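Local coordinates for DNA-binding protein HU (Thermus thermophilus HB8, PDB 5EKA) that binds and wraps DNA as a histone-like homodimer, stabilising the duplex against denaturation under extreme environmental conditions, at residues A[31-34]-A[35-39]. Sequence-based numbering, arbitrary orientation.
Sequences DALL and AKVEE
With CG1 of V37 anti to the backbone N (chi1 171°), the other methyl, CG2, is turned back along the helix toward L33. CG2 of V37 sits 3.3 Å from L33 O. CD1 of L33 lies 4.4 Å from CG2 of V37, a loose apolar touch one turn apart. K36 uses a different first torsion, CG anti to its carbonyl carbon (chi1 -69°), which lays CG of K36 3.3 Å from A32 O before the chain bends at chi2 and runs out extended to NZ.

Beneath these side chains the backbone of this part of the 23-42 helix is regular. Four successive i to i+4 backbone bonds join 31-34 to 35-39: the amides of A35, K36, V37 and E38 donate to the carbonyls of D31, A32, L33 and L34. The V37 N to L33 O bond measures 2.9 Å; E38 N to L34 O is the straightest, with an N-H...O angle of 175°. Beyond the bend in K36, NZ of K36 reaches OE1 of E39 at 3.3 Å, a salt bridge with a weak hydrogen bond. D31 turns its carboxylate to a salt bridge with K27, one turn back.

In the HU homodimer the L33 and V37 face packs on the second subunit, L33 against its own copy there and V37 against L11 of that subunit. Ordinary helical bonding thus satisfies the backbone amides of 35-38, while L33 and V37 give the dimer partner an apolar surface, and K36, which also packs on Q14 of the second subunit, pairs with E39 in a weak bond that probably offsets charge locally.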
loop_
_atom_site.group_PDB
_atom_site.type_symbol
_atom_site.label_atom_id
_atom_site.label_comp_id
_atom_site.label_asym_id
_atom_site.label_seq_id
_atom_site.Cartn_x
_atom_site.Cartn_y
_atom_site.Cartn_z
ATOM N N ASP A 31 -6.693 6.350 7.478
ATOM C CA ASP A 31 -6.586 5.415 8.603
ATOM C C ASP A 31 -7.552 4.241 8.404
ATOM O O ASP A 31 -7.196 3.094 8.641
ATOM C CB ASP A 31 -6.867 6.125 9.929
ATOM C CG ASP A 31 -5.721 7.044 10.343
ATOM O OD1 ASP A 31 -4.613 6.900 9.780
ATOM O OD2 ASP A 31 -5.946 7.869 11.259
ATOM N N ALA A 32 -8.763 4.540 7.935
ATOM C CA ALA A 32 -9.742 3.480 7.659
ATOM C C ALA A 32 -9.264 2.569 6.540
ATOM O O ALA A 32 -9.444 1.367 6.606
ATOM C CB ALA A 32 -11.118 4.048 7.322
ATOM N N LEU A 33 -8.691 3.146 5.490
ATOM C CA LEU A 33 -8.214 2.356 4.364
ATOM C C LEU A 33 -7.164 1.359 4.799
ATOM O O LEU A 33 -7.272 0.162 4.497
ATOM C CB LEU A 33 -7.675 3.285 3.265
ATOM C CG LEU A 33 -7.042 2.594 2.066
ATOM C CD1 LEU A 33 -8.091 1.791 1.264
ATOM C CD2 LEU A 33 -6.232 3.550 1.175
ATOM N N LEU A 34 -6.163 1.835 5.544
ATOM C CA LEU A 34 -5.139 0.929 6.035
ATOM C C LEU A 34 -5.681 -0.112 6.985
ATOM O O LEU A 34 -5.223 -1.263 6.960
ATOM C CB LEU A 34 -3.973 1.722 6.605
ATOM C CG LEU A 34 -3.310 2.635 5.567
ATOM C CD1 LEU A 34 -2.236 3.438 6.276
ATOM C CD2 LEU A 34 -2.769 1.860 4.375
ATOM N N ALA A 35 -6.627 0.249 7.833
ATOM C CA ALA A 35 -7.264 -0.731 8.729
ATOM C C ALA A 35 -7.979 -1.830 7.941
ATOM O O ALA A 35 -7.897 -3.004 8.277
ATOM C CB ALA A 35 -8.212 -0.046 9.674
ATOM N N LYS A 36 -8.639 -1.455 6.844
ATOM C CA LYS A 36 -9.403 -2.413 6.053
ATOM C C LYS A 36 -8.476 -3.295 5.227
ATOM O O LYS A 36 -8.773 -4.506 5.037
ATOM C CB LYS A 36 -10.434 -1.676 5.157
ATOM C CG LYS A 36 -11.575 -1.009 5.926
ATOM C CD LYS A 36 -12.476 -2.012 6.639
ATOM C CE LYS A 36 -13.495 -1.348 7.518
ATOM N NZ LYS A 36 -14.268 -2.402 8.222
ATOM N N VAL A 37 -7.327 -2.756 4.810
ATOM C CA VAL A 37 -6.353 -3.598 4.103
ATOM C C VAL A 37 -5.855 -4.629 5.114
ATOM O O VAL A 37 -5.833 -5.798 4.792
ATOM C CB VAL A 37 -5.236 -2.785 3.425
ATOM C CG1 VAL A 37 -4.115 -3.692 2.885
ATOM C CG2 VAL A 37 -5.868 -1.912 2.328
ATOM N N GLU A 38 -5.447 -4.183 6.295
ATOM C CA GLU A 38 -5.061 -5.114 7.342
ATOM C C GLU A 38 -6.067 -6.225 7.638
ATOM O O GLU A 38 -5.673 -7.379 7.784
ATOM C CB GLU A 38 -4.758 -4.336 8.645
ATOM C CG GLU A 38 -4.165 -5.117 9.771
ATOM C CD GLU A 38 -3.713 -4.195 10.888
ATOM O OE1 GLU A 38 -4.563 -3.770 11.694
ATOM O OE2 GLU A 38 -2.503 -3.891 10.934
ATOM N N GLU A 39 -7.318 -5.847 7.819
ATOM C CA GLU A 39 -8.377 -6.776 8.140
ATOM C C GLU A 39 -8.479 -7.816 7.034
ATOM O O GLU A 39 -8.579 -9.015 7.289
ATOM C CB GLU A 39 -9.672 -5.999 8.244
ATOM C CG GLU A 39 -10.863 -6.817 8.629
ATOM C CD GLU A 39 -12.146 -5.990 8.543
ATOM O OE1 GLU A 39 -12.156 -4.837 9.048
ATOM O OE2 GLU A 39 -13.124 -6.492 7.942
#